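Local coordinates for leucine--tRNA ligase (Agrobacterium radiobacter, PDB 5AH5), which probably joins L-leucine to tRNA(Leu) at the expense of ATP, as a class I aminoacyl-tRNA synthetase that takes part in protein biosynthesis, at residues P128-A133 / S493-L498. Numbering follows the deposited sequence.
Sequences PTYVLA and SSWYFL. With LSS (5'-O-(L-leucylsulfamoyl)adenosine), chain I.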
ATOM      1  N   PRO B 128      11.864 -15.111 -17.389  1.00 22.99           N
ATOM      2  CA  PRO B 128      13.159 -14.640 -17.832  1.00 21.46           C
ATOM      3  C   PRO B 128      13.149 -13.224 -18.266  1.00 21.10           C
ATOM      4  O   PRO B 128      14.138 -12.482 -18.022  1.00 21.86           O
ATOM      5  CB  PRO B 128      13.486 -15.576 -19.007  1.00 23.34           C
ATOM      6  CG  PRO B 128      12.804 -16.875 -18.615  1.00 23.59           C
ATOM      7  CD  PRO B 128      11.502 -16.376 -18.044  1.00 22.92           C
ATOM      8  N   THR B 129      12.079 -12.792 -18.907  1.00 23.98           N
ATOM      9  CA  THR B 129      12.068 -11.352 -19.297  1.00 27.50           C
ATOM     10  C   THR B 129      12.176 -10.366 -18.115  1.00 26.15           C
ATOM     11  O   THR B 129      12.964  -9.404 -18.124  1.00 26.87           O
ATOM     12  CB  THR B 129      10.893 -11.039 -20.252  1.00 28.32           C
ATOM     13  OG1 THR B 129      11.144  -9.755 -20.812  1.00 30.88           O
ATOM     14  CG2 THR B 129       9.542 -11.115 -19.517  1.00 30.82           C
ATOM     15  N   TYR B 130      11.471 -10.665 -17.024  1.00 27.33           N
ATOM     16  CA  TYR B 130      11.585  -9.852 -15.799  1.00 22.20           C
ATOM     17  C   TYR B 130      12.923  -9.977 -15.149  1.00 21.42           C
ATOM     18  O   TYR B 130      13.562  -8.967 -14.749  1.00 22.45           O
ATOM     19  CB  TYR B 130      10.467 -10.228 -14.829  1.00 23.56           C
ATOM     20  CG  TYR B 130      10.192  -9.145 -13.826  1.00 23.71           C
ATOM     21  CD1 TYR B 130      10.928  -9.054 -12.663  1.00 24.98           C
ATOM     22  CD2 TYR B 130       9.163  -8.226 -14.036  1.00 25.14           C
ATOM     23  CE1 TYR B 130      10.651  -8.079 -11.716  1.00 28.36           C
ATOM     24  CE2 TYR B 130       8.891  -7.203 -13.109  1.00 27.57           C
ATOM     25  CZ  TYR B 130       9.617  -7.132 -11.960  1.00 26.83           C
ATOM     26  OH  TYR B 130       9.344  -6.151 -11.046  1.00 28.62           O
ATOM     27  N   VAL B 131      13.448 -11.207 -15.103  1.00 22.62           N
ATOM     28  CA  VAL B 131      14.801 -11.397 -14.550  1.00 20.50           C
ATOM     29  C   VAL B 131      15.858 -10.594 -15.290  1.00 21.04           C
ATOM     30  O   VAL B 131      16.735  -9.957 -14.677  1.00 22.46           O
ATOM     31  CB  VAL B 131      15.145 -12.934 -14.602  1.00 21.80           C
ATOM     32  CG1 VAL B 131      16.581 -13.199 -14.270  1.00 20.16           C
ATOM     33  CG2 VAL B 131      14.270 -13.691 -13.652  1.00 24.24           C
ATOM     34  N   LEU B 132      15.791 -10.616 -16.616  1.00 23.23           N
ATOM     35  CA  LEU B 132      16.724  -9.803 -17.480  1.00 24.38           C
ATOM     36  C   LEU B 132      16.681  -8.318 -17.067  1.00 25.25           C
ATOM     37  O   LEU B 132      17.694  -7.660 -16.648  1.00 27.59           O
ATOM     38  CB  LEU B 132      16.313  -9.987 -18.995  1.00 24.76           C
ATOM     39  CG  LEU B 132      17.013  -9.049 -20.018  1.00 27.93           C
ATOM     40  CD1 LEU B 132      18.539  -9.104 -19.916  1.00 31.94           C
ATOM     41  CD2 LEU B 132      16.584  -9.395 -21.436  1.00 30.72           C
ATOM     42  N   ALA B 133      15.459  -7.800 -17.039  1.00 26.66           N
ATOM     43  CA  ALA B 133      15.284  -6.417 -16.572  1.00 25.17           C
ATOM     44  C   ALA B 133      15.836  -6.145 -15.203  1.00 23.46           C
ATOM     45  O   ALA B 133      16.581  -5.172 -14.996  1.00 23.82           O
ATOM     46  CB  ALA B 133      13.823  -6.043 -16.648  1.00 28.68           C
ATOM     47  N   SER B 493       9.345  -6.544  -6.229  1.00 25.32           N
ATOM     48  CA  SER B 493       8.158  -5.784  -6.046  1.00 27.97           C
ATOM     49  C   SER B 493       8.453  -4.316  -5.767  1.00 29.85           C
ATOM     50  O   SER B 493       7.529  -3.579  -5.623  1.00 31.12           O
ATOM     51  CB  SER B 493       7.304  -6.445  -4.936  1.00 27.87           C
ATOM     52  OG  SER B 493       7.970  -6.523  -3.698  1.00 26.15           O
ATOM     53  N   SER B 494       9.732  -3.890  -5.685  1.00 29.49           N
ATOM     54  CA  SER B 494      10.037  -2.528  -5.454  1.00 29.37           C
ATOM     55  C   SER B 494       9.867  -1.601  -6.673  1.00 30.32           C
ATOM     56  O   SER B 494       9.874  -0.386  -6.497  1.00 31.04           O
ATOM     57  CB  SER B 494      11.447  -2.368  -4.886  1.00 30.45           C
ATOM     58  OG  SER B 494      12.437  -2.650  -5.869  1.00 35.43           O
ATOM     59  N   TRP B 495       9.763  -2.165  -7.871  1.00 28.35           N
ATOM     60  CA  TRP B 495       9.699  -1.422  -9.119  1.00 26.25           C
ATOM     61  C   TRP B 495       8.743  -2.042 -10.150  1.00 24.48           C
ATOM     62  O   TRP B 495       8.624  -1.546 -11.254  1.00 23.31           O
ATOM     63  CB  TRP B 495      11.090  -1.313  -9.690  1.00 28.76           C
ATOM     64  CG  TRP B 495      11.591  -2.607 -10.328  1.00 26.71           C
ATOM     65  CD1 TRP B 495      12.074  -3.679  -9.669  1.00 30.27           C
ATOM     66  CD2 TRP B 495      11.598  -2.966 -11.720  1.00 26.52           C
ATOM     67  NE1 TRP B 495      12.407  -4.694 -10.550  1.00 26.71           N
ATOM     68  CE2 TRP B 495      12.118  -4.280 -11.814  1.00 28.02           C
ATOM     69  CE3 TRP B 495      11.264  -2.303 -12.894  1.00 25.29           C
ATOM     70  CZ2 TRP B 495      12.263  -4.926 -13.018  1.00 26.75           C
ATOM     71  CZ3 TRP B 495      11.393  -2.923 -14.062  1.00 24.64           C
ATOM     72  CH2 TRP B 495      11.926  -4.240 -14.141  1.00 27.51           C
ATOM     73  N   TYR B 496       8.008  -3.093  -9.804  1.00 22.70           N
ATOM     74  CA  TYR B 496       7.159  -3.776 -10.814  1.00 23.32           C
ATOM     75  C   TYR B 496       6.128  -2.914 -11.515  1.00 24.24           C
ATOM     76  O   TYR B 496       5.698  -3.213 -12.654  1.00 21.34           O
ATOM     77  CB  TYR B 496       6.423  -4.959 -10.168  1.00 23.10           C
ATOM     78  CG  TYR B 496       5.204  -4.640  -9.262  1.00 23.76           C
ATOM     79  CD1 TYR B 496       5.361  -4.114  -8.003  1.00 22.88           C
ATOM     80  CD2 TYR B 496       3.920  -4.915  -9.683  1.00 22.77           C
ATOM     81  CE1 TYR B 496       4.265  -3.854  -7.174  1.00 24.53           C
ATOM     82  CE2 TYR B 496       2.798  -4.666  -8.869  1.00 24.55           C
ATOM     83  CZ  TYR B 496       2.972  -4.119  -7.638  1.00 25.56           C
ATOM     84  OH  TYR B 496       1.888  -3.864  -6.828  1.00 25.59           O
ATOM     85  N   PHE B 497       5.627  -1.937 -10.757  1.00 24.59           N
ATOM     86  CA  PHE B 497       4.644  -0.992 -11.240  1.00 25.23           C
ATOM     87  C   PHE B 497       5.214  -0.129 -12.397  1.00 25.39           C
ATOM     88  O   PHE B 497       4.439   0.411 -13.216  1.00 31.50           O
ATOM     89  CB  PHE B 497       4.093  -0.097 -10.073  1.00 23.33           C
ATOM     90  CG  PHE B 497       5.184   0.470  -9.199  1.00 24.66           C
ATOM     91  CD1 PHE B 497       5.791   1.640  -9.511  1.00 23.29           C
ATOM     92  CD2 PHE B 497       5.655  -0.223  -8.120  1.00 26.66           C
ATOM     93  CE1 PHE B 497       6.816   2.118  -8.745  1.00 22.93           C
ATOM     94  CE2 PHE B 497       6.700   0.246  -7.345  1.00 23.20           C
ATOM     95  CZ  PHE B 497       7.296   1.412  -7.676  1.00 23.24           C
ATOM     96  N   LEU B 498       6.532   0.089 -12.401  1.00 27.42           N
ATOM     97  CA  LEU B 498       7.215   0.683 -13.556  1.00 27.41           C
ATOM     98  C   LEU B 498       7.450  -0.236 -14.758  1.00 29.03           C
ATOM     99  O   LEU B 498       7.911   0.254 -15.820  1.00 28.07           O
ATOM    100  CB  LEU B 498       8.552   1.320 -13.127  1.00 26.26           C
ATOM    101  CG  LEU B 498       8.496   2.217 -11.933  1.00 26.22           C
ATOM    102  CD1 LEU B 498       9.897   2.598 -11.484  1.00 28.89           C
ATOM    103  CD2 LEU B 498       7.587   3.402 -12.236  1.00 28.32           C
TER
HETATM  104  C1  LSS I1818       1.393  -9.406  -1.195  1.00 26.69           C
HETATM  105  N1  LSS I1818      -8.240  -9.105   3.596  1.00 26.41           N
HETATM  106  O1  LSS I1818       1.182  -8.938  -0.099  1.00 28.41           O
HETATM  107  S1  LSS I1818      -0.488 -10.987  -1.002  1.00 26.30           S
HETATM  108  C2  LSS I1818      -7.955  -8.012   2.890  1.00 29.83           C
HETATM  109  N2  LSS I1818       0.675 -10.384  -1.719  1.00 25.39           N
HETATM  110  O2  LSS I1818      -3.299  -6.805   1.776  1.00 28.72           O
HETATM  111  N3  LSS I1818      -6.908  -7.938   2.040  1.00 30.16           N
HETATM  112  O3  LSS I1818      -2.892  -5.737  -0.734  1.00 27.32           O
HETATM  113  C4  LSS I1818      -6.118  -9.028   1.896  1.00 29.75           C
HETATM  114  N4  LSS I1818       2.902  -9.762  -3.154  1.00 23.97           N
HETATM  115  O4  LSS I1818      -4.225  -8.738  -1.049  1.00 25.84           O
HETATM  116  C5  LSS I1818      -6.313 -10.163   2.672  1.00 30.17           C
HETATM  117  O5  LSS I1818      -1.591  -9.848  -0.815  1.00 29.97           O
HETATM  118  C6  LSS I1818      -7.382 -10.185   3.553  1.00 31.26           C
HETATM  119  N6  LSS I1818      -7.614 -11.316   4.268  1.00 27.78           N
HETATM  120  C7  LSS I1818       3.515  -6.709  -3.111  1.00 20.27           C
HETATM  121  N7  LSS I1818      -5.343 -11.057   2.351  1.00 32.34           N
HETATM  122  C8  LSS I1818      -4.522 -10.474   1.435  1.00 30.58           C
HETATM  123  C9  LSS I1818       2.363  -7.429  -2.404  1.00 22.91           C
HETATM  124  N9  LSS I1818      -5.026  -9.246   1.145  1.00 30.27           N
HETATM  125  CA  LSS I1818       2.560  -8.900  -1.993  1.00 26.07           C
HETATM  126  C10 LSS I1818       4.662  -6.504  -2.108  1.00 24.17           C
HETATM  127  C11 LSS I1818       2.952  -5.383  -3.735  1.00 20.24           C
HETATM  128  O1A LSS I1818      -0.315 -11.526   0.355  1.00 25.13           O
HETATM  129  C21 LSS I1818      -4.467  -8.245   0.258  1.00 25.88           C
HETATM  130  C22 LSS I1818      -3.154  -7.737   0.742  1.00 26.36           C
HETATM  131  C23 LSS I1818      -2.538  -7.132  -0.522  1.00 27.04           C
HETATM  132  C24 LSS I1818      -3.111  -8.050  -1.582  1.00 25.13           C
HETATM  133  C25 LSS I1818      -2.164  -9.196  -1.944  1.00 27.58           C
HETATM  134  O2A LSS I1818      -1.180 -11.968  -1.811  1.00 20.07           O
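Behind the leucine pocket of this class I synthetase, the first turns of helix 128-143 meet the loop that follows helix 489-492, with Tyr130 and Ala133 touching Trp495 and Tyr496. Tyr130 reaches across because its CG stands anti to the backbone N (chi1 -159°), which carries the ring out from the helix to the loop. There the phenol meets the indole from the opposite direction: Tyr130 CZ is 3.6 Å from Trp495 CZ2, and the ring planes are inclined at 31°, an oblique pairing. The ring centroids, that of the indole taken for its six-membered ring, are 4.9 Å apart. Tyr130 OH sits over one indole face, near the rim; its 3.4 Å distance to Trp495 NE1 comes with an angle too poor for a hydrogen bond. Both polar ends are satisfied by near neighbours, Tyr130 OH by Asp492 O and Trp495 NE1 by Gln134 OE1, bonds that are consistent with a fixed placement of both rings. The phenol oxygen also lies against the loop backbone, with Tyr130 OH 3.2 Å from Tyr496 CA. One helical turn further on, Ala133 CB meets the indole at its edge, 3.6 Å from Trp495 CH2.

All four touching residues are buried. Beyond Tyr496 CB the side chain heads away from the helix to the ligand: Tyr496 OH lies 3.6 Å from C11, a methyl carbon of the leucyl group in the bound leucylsulfamoyl adenosine. Tyr496 OH is hydrogen-bonded to Tyr523 OH, and the Tyr496 ring stacks on Phe39. Tyr130 thus backs the residue that borders the leucyl side chain of the adenylate analogue, consistent with a second-shell position behind the site that would hold leucyl-adenylate in a leucyl-tRNA synthetase.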